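Local coordinates for protein methyltransferase (PDB 2B78) that is a putative S-adenosylmethionine-dependent methyltransferase that may act on RNA, its exact substrate being unassigned, at residues N218-T223 with M270-Y275; I289-P294 with H311-Q316. All blocks are in the same frame, centred on the assembly; numbering follows the deposited sequence.

Interaction 1. Residues N218-T223 with M270-Y275; sequences NLFSYT and MDVFDY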
loop_
_atom_site.group_PDB
_atom_site.type_symbol
_atom_site.label_atom_id
_atom_site.label_comp_id
_atom_site.label_asym_id
_atom_site.label_seq_id
_atom_site.Cartn_x
_atom_site.Cartn_y
_atom_site.Cartn_z
ATOM N N ASN A 218 14.568 8.980 8.826
ATOM C CA ASN A 218 13.563 8.115 8.227
ATOM C C ASN A 218 13.673 6.718 8.842
ATOM O O ASN A 218 14.598 5.976 8.542
ATOM C CB ASN A 218 13.809 8.094 6.717
ATOM C CG ASN A 218 12.789 7.277 5.958
ATOM O OD1 ASN A 218 11.699 6.994 6.450
ATOM N ND2 ASN A 218 13.139 6.910 4.731
ATOM N N LEU A 219 12.732 6.368 9.710
ATOM C CA LEU A 219 12.748 5.064 10.384
ATOM C C LEU A 219 11.988 3.993 9.597
ATOM O O LEU A 219 10.901 4.259 9.054
ATOM C CB LEU A 219 12.165 5.213 11.796
ATOM C CG LEU A 219 12.890 6.241 12.674
ATOM C CD1 LEU A 219 12.187 6.354 14.015
ATOM C CD2 LEU A 219 14.348 5.838 12.870
ATOM N N PHE A 220 12.552 2.788 9.542
ATOM C CA PHE A 220 11.954 1.677 8.782
ATOM C C PHE A 220 11.952 2.123 7.317
ATOM O O PHE A 220 10.981 1.928 6.580
ATOM C CB PHE A 220 10.512 1.404 9.239
ATOM C CG PHE A 220 10.396 0.978 10.677
ATOM C CD1 PHE A 220 10.737 -0.314 11.067
ATOM C CD2 PHE A 220 9.957 1.877 11.649
ATOM C CE1 PHE A 220 10.650 -0.711 12.415
ATOM C CE2 PHE A 220 9.864 1.497 12.997
ATOM C CZ PHE A 220 10.213 0.197 13.379
ATOM N N SER A 221 13.070 2.721 6.917
ATOM C CA SER A 221 13.289 3.279 5.578
ATOM C C SER A 221 13.035 2.372 4.369
ATOM O O SER A 221 12.662 2.859 3.297
ATOM C CB SER A 221 14.721 3.794 5.503
ATOM O OG SER A 221 15.605 2.715 5.745
ATOM N N TYR A 222 13.257 1.071 4.546
ATOM C CA TYR A 222 13.087 0.059 3.496
ATOM C C TYR A 222 14.117 0.276 2.388
ATOM O O TYR A 222 15.167 -0.390 2.388
ATOM C CB TYR A 222 11.644 0.059 2.951
ATOM C CG TYR A 222 11.420 -0.954 1.844
ATOM C CD1 TYR A 222 11.998 -2.222 1.901
ATOM C CD2 TYR A 222 10.691 -0.614 0.701
ATOM C CE1 TYR A 222 11.863 -3.126 0.834
ATOM C CE2 TYR A 222 10.556 -1.505 -0.366
ATOM C CZ TYR A 222 11.147 -2.754 -0.293
ATOM O OH TYR A 222 11.055 -3.608 -1.365
ATOM N N THR A 223 13.843 1.183 1.447
ATOM C CA THR A 223 14.821 1.483 0.412
ATOM C C THR A 223 15.072 2.990 0.408
ATOM O O THR A 223 15.627 3.552 -0.538
ATOM C CB THR A 223 14.384 1.008 -0.997
ATOM O OG1 THR A 223 13.212 1.714 -1.420
ATOM C CG2 THR A 223 14.108 -0.484 -0.976
ATOM N N MET A 270 20.173 -0.975 11.389
ATOM C CA MET A 270 20.053 -1.233 12.809
ATOM C C MET A 270 18.594 -1.366 13.213
ATOM O O MET A 270 17.697 -0.875 12.519
ATOM C CB MET A 270 20.683 -0.069 13.578
ATOM C CG MET A 270 20.858 -0.305 15.060
ATOM S SD MET A 270 21.416 1.188 15.914
ATOM C CE MET A 270 22.911 1.535 15.062
ATOM N N ASP A 271 18.354 -2.048 14.327
ATOM C CA ASP A 271 17.002 -2.195 14.851
ATOM C C ASP A 271 16.579 -0.764 15.218
ATOM O O ASP A 271 17.381 0.010 15.750
ATOM C CB ASP A 271 17.030 -3.080 16.096
ATOM C CG ASP A 271 15.692 -3.169 16.771
ATOM O OD1 ASP A 271 14.835 -3.975 16.326
ATOM O OD2 ASP A 271 15.496 -2.421 17.743
ATOM N N VAL A 272 15.333 -0.402 14.928
ATOM C CA VAL A 272 14.871 0.958 15.208
ATOM C C VAL A 272 14.920 1.334 16.686
ATOM O O VAL A 272 15.225 2.475 17.025
ATOM C CB VAL A 272 13.448 1.187 14.632
ATOM C CG1 VAL A 272 12.861 2.489 15.167
ATOM C CG2 VAL A 272 13.527 1.267 13.099
ATOM N N PHE A 273 14.624 0.393 17.574
ATOM C CA PHE A 273 14.696 0.722 18.993
ATOM C C PHE A 273 16.152 0.862 19.405
ATOM O O PHE A 273 16.484 1.682 20.265
ATOM C CB PHE A 273 13.990 -0.335 19.839
ATOM C CG PHE A 273 12.496 -0.241 19.775
ATOM C CD1 PHE A 273 11.830 0.847 20.345
ATOM C CD2 PHE A 273 11.752 -1.206 19.105
ATOM C CE1 PHE A 273 10.437 0.970 20.245
ATOM C CE2 PHE A 273 10.357 -1.090 19.000
ATOM C CZ PHE A 273 9.703 -0.002 19.570
ATOM N N ASP A 274 17.031 0.074 18.790
ATOM C CA ASP A 274 18.450 0.189 19.114
ATOM C C ASP A 274 18.941 1.545 18.616
ATOM O O ASP A 274 19.851 2.144 19.211
ATOM C CB ASP A 274 19.276 -0.932 18.466
ATOM C CG ASP A 274 19.120 -2.270 19.179
ATOM O OD1 ASP A 274 18.765 -2.289 20.379
ATOM O OD2 ASP A 274 19.366 -3.314 18.542
ATOM N N TYR A 275 18.350 2.037 17.528
ATOM C CA TYR A 275 18.771 3.336 17.024
ATOM C C TYR A 275 18.287 4.457 17.941
ATOM O O TYR A 275 18.967 5.471 18.094
ATOM C CB TYR A 275 18.260 3.597 15.602
ATOM C CG TYR A 275 18.924 4.817 15.007
ATOM C CD1 TYR A 275 20.232 4.749 14.522
ATOM C CD2 TYR A 275 18.294 6.061 15.021
ATOM C CE1 TYR A 275 20.903 5.891 14.074
ATOM C CE2 TYR A 275 18.955 7.214 14.570
ATOM C CZ TYR A 275 20.261 7.119 14.102
ATOM O OH TYR A 275 20.931 8.243 13.670
#

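Interaction 2. Residues I289-P294 with H311-Q316; sequences IIIDPP and HKLIRQ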
loop_
_atom_site.group_PDB
_atom_site.type_symbol
_atom_site.label_atom_id
_atom_site.label_comp_id
_atom_site.label_asym_id
_atom_site.label_seq_id
_atom_site.Cartn_x
_atom_site.Cartn_y
_atom_site.Cartn_z
ATOM N N ILE A 289 11.073 13.627 11.687
ATOM C CA ILE A 289 11.216 12.185 11.860
ATOM C C ILE A 289 10.065 11.488 11.151
ATOM O O ILE A 289 8.892 11.764 11.413
ATOM C CB ILE A 289 11.221 11.779 13.356
ATOM C CG1 ILE A 289 12.434 12.402 14.060
ATOM C CG2 ILE A 289 11.294 10.260 13.485
ATOM C CD1 ILE A 289 12.482 12.123 15.548
ATOM N N ILE A 290 10.407 10.607 10.218
ATOM C CA ILE A 290 9.396 9.874 9.479
ATOM C C ILE A 290 9.366 8.481 10.070
ATOM O O ILE A 290 10.411 7.860 10.248
ATOM C CB ILE A 290 9.751 9.799 7.986
ATOM C CG1 ILE A 290 9.830 11.222 7.413
ATOM C CG2 ILE A 290 8.723 8.942 7.251
ATOM C CD1 ILE A 290 10.304 11.305 5.971
ATOM N N ILE A 291 8.172 8.006 10.395
ATOM C CA ILE A 291 8.001 6.687 10.989
ATOM C C ILE A 291 7.043 5.906 10.092
ATOM O O ILE A 291 5.896 6.316 9.889
ATOM C CB ILE A 291 7.421 6.833 12.413
ATOM C CG1 ILE A 291 8.255 7.856 13.194
ATOM C CG2 ILE A 291 7.402 5.482 13.121
ATOM C CD1 ILE A 291 7.719 8.189 14.571
ATOM N N ASP A 292 7.508 4.781 9.557
ATOM C CA ASP A 292 6.680 3.989 8.657
ATOM C C ASP A 292 6.998 2.496 8.741
ATOM O O ASP A 292 7.554 1.915 7.808
ATOM C CB ASP A 292 6.885 4.506 7.227
ATOM C CG ASP A 292 5.978 3.833 6.217
ATOM O OD1 ASP A 292 4.782 3.647 6.518
ATOM O OD2 ASP A 292 6.467 3.508 5.112
ATOM N N PRO A 293 6.646 1.855 9.867
ATOM C CA PRO A 293 6.900 0.423 10.068
ATOM C C PRO A 293 6.169 -0.438 9.039
ATOM O O PRO A 293 5.025 -0.162 8.688
ATOM C CB PRO A 293 6.409 0.184 11.498
ATOM C CG PRO A 293 5.336 1.209 11.658
ATOM C CD PRO A 293 5.950 2.430 11.029
ATOM N N PRO A 294 6.832 -1.488 8.536
ATOM C CA PRO A 294 6.285 -2.417 7.535
ATOM C C PRO A 294 4.983 -3.080 7.974
ATOM O O PRO A 294 4.839 -3.484 9.129
ATOM C CB PRO A 294 7.402 -3.444 7.367
ATOM C CG PRO A 294 8.628 -2.715 7.781
ATOM C CD PRO A 294 8.163 -1.932 8.978
ATOM N N HIS A 311 2.724 3.618 19.813
ATOM C CA HIS A 311 2.945 4.718 20.757
ATOM C C HIS A 311 4.397 4.810 21.207
ATOM O O HIS A 311 4.871 5.881 21.592
ATOM C CB HIS A 311 2.030 4.590 21.991
ATOM C CG HIS A 311 2.365 3.431 22.889
ATOM N ND1 HIS A 311 2.066 2.123 22.567
ATOM C CD2 HIS A 311 3.003 3.386 24.084
ATOM C CE1 HIS A 311 2.508 1.323 23.522
ATOM N NE2 HIS A 311 3.079 2.064 24.454
ATOM N N LYS A 312 5.110 3.692 21.154
ATOM C CA LYS A 312 6.508 3.682 21.570
ATOM C C LYS A 312 7.394 4.394 20.554
ATOM O O LYS A 312 8.385 5.034 20.921
ATOM C CB LYS A 312 6.986 2.245 21.746
ATOM C CG LYS A 312 6.314 1.517 22.897
ATOM C CD LYS A 312 6.793 0.075 22.969
ATOM C CE LYS A 312 8.285 0.012 23.230
ATOM N NZ LYS A 312 8.730 -1.391 23.456
ATOM N N LEU A 313 7.044 4.280 19.272
ATOM C CA LEU A 313 7.827 4.930 18.224
ATOM C C LEU A 313 7.674 6.443 18.357
ATOM O O LEU A 313 8.637 7.193 18.215
ATOM C CB LEU A 313 7.348 4.483 16.841
ATOM C CG LEU A 313 7.382 2.975 16.609
ATOM C CD1 LEU A 313 6.831 2.666 15.215
ATOM C CD2 LEU A 313 8.807 2.451 16.762
ATOM N N ILE A 314 6.453 6.883 18.632
ATOM C CA ILE A 314 6.171 8.299 18.801
ATOM C C ILE A 314 6.856 8.852 20.047
ATOM O O ILE A 314 7.475 9.918 20.002
ATOM C CB ILE A 314 4.647 8.538 18.916
ATOM C CG1 ILE A 314 3.969 8.225 17.577
ATOM C CG2 ILE A 314 4.371 9.978 19.333
ATOM C CD1 ILE A 314 4.307 9.217 16.458
ATOM N N ARG A 315 6.755 8.120 21.154
ATOM C CA ARG A 315 7.354 8.540 22.420
ATOM C C ARG A 315 8.859 8.699 22.298
ATOM O O ARG A 315 9.416 9.746 22.641
ATOM C CB ARG A 315 7.040 7.529 23.528
ATOM C CG ARG A 315 7.584 7.922 24.919
ATOM C CD ARG A 315 7.170 6.934 26.012
ATOM N NE ARG A 315 5.718 6.847 26.159
ATOM C CZ ARG A 315 4.960 5.892 25.628
ATOM N NH1 ARG A 315 5.509 4.914 24.906
ATOM N NH2 ARG A 315 3.646 5.920 25.809
ATOM N N GLN A 316 9.521 7.658 21.814
ATOM C CA GLN A 316 10.964 7.707 21.672
ATOM C C GLN A 316 11.422 8.662 20.572
ATOM O O GLN A 316 12.483 9.277 20.681
ATOM C CB GLN A 316 11.495 6.289 21.471
ATOM C CG GLN A 316 11.299 5.445 22.736
ATOM C CD GLN A 316 12.039 4.123 22.698
ATOM O OE1 GLN A 316 13.174 4.050 22.220
ATOM N NE2 GLN A 316 11.407 3.074 23.220
#

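Interaction 1. Residues N218-T223 with M270-Y275
Chi1 of 168° leaves Val272 CG2 opposite its carbonyl carbon, and Phe220, with CG likewise opposite its carbonyl carbon (chi1 -62°), lays its ring under that methyl. The methyl makes a CH-pi contact: Val272 CG2 stands 3.5 Å from the centroid of the Phe220 ring, 11° off the ring normal. The closest ring atom is Phe220 CZ, also 3.5 Å from Val272 CG2, while Val272 CG1 leans toward the CE2 side of the ring, 3.8 Å from Phe220 CE2. Beside it, Leu219 CD1 meets Val272 CG1 at 4.1 Å, and Leu219 CD2 comes obliquely to the Tyr275 ring, 4.5 Å from Tyr275 CD2. This is the cofactor end of a Rossmann-like methyltransferase fold, where the loop after strand 215-219 faces the start of helix 272-281. Asp271 and Val272 bind S-adenosyl-L-homocysteine in this protein, though none is bound here. Asp271 is the N-cap of that helix: its OD2 accepts from Asp274 N at 3.1 Å through the anti lone pair, and weakly from Phe273 N. The Tyr275 hydroxyl is hydrogen-bonded to that of Tyr286, while the Phe220 ring also packs on Leu313 and Pro294.

Interaction 2. Residues I289-P294 with H311-Q316
Strand 286-291 and helix 306-319 come nearest at Ile291 and Leu313, whose CA atoms lie 7.4 Å apart, and no hydrogen bond joins the two segments; the contact is made almost wholly by apolar side chains. Ile291 does most of the work from the strand, sending CG2 to Leu313 and CD1 to the tip of Ile314 and the carbonyl oxygen of Leu313. The CG2 methyl crosses the leucine obliquely: Ile291 CG2 is 3.6 Å from Leu313 CD1 and 3.9 Å from Leu313 CB. The other arm runs out through CG1, extended at chi2 175°, and ends with Ile291 CD1 4.0 Å from Ile314 CD1. That same Ile291 CD1 also lies 3.9 Å from the backbone oxygen Leu313 O. Ile314 sets out from the helix away from the strand, but chi1 of -68° and chi2 of -69° fold its chain so that CD1 returns toward the strand, the two isoleucines meeting at about a right angle. Just past the strand end, the ring of Pro293 adds a third apolar piece: its CG lies 4.1 Å from Leu313 CD1, so that this one methyl is shared between Ile291 and Pro293. Asp292, between them, sets out away from the helix, and its OD1 and OD2 are hydrogen-bonded to Ser330 and Gln199. The strand and helix belong to the Rossmann-like methyltransferase core, in which the helix packs on one face of the central sheet. Strand 286-291 runs parallel between strands 215-219 and 325-331; Ile291 and Ile314 both touch Ile327 of the latter, while Leu313 also packs on Phe273 and Phe276 of helix 272-281.

Overall arrangement
Both contacts bring a helix onto the same mixed sheet, at its neighbouring parallel strands 215-219 and 286-291, interaction 1 partly through the loop after its strand. All four touching residues of interaction 2 are buried, whereas Phe220 in interaction 1 is partly exposed. They meet directly: Leu219 N lies 2.8 Å from Ile290 O, a probable hydrogen bond, and Phe220 packs on Pro293. Interaction 1 has an aromatic face at its heart and sits at the cofactor pocket, with a capped helix start supplying two ligand-binding residues. Interaction 2, purely aliphatic in its side chains, lies about 10 Å away between centres. Along the chain, helix 272-281 of the first leads into strand 286-291 of the second.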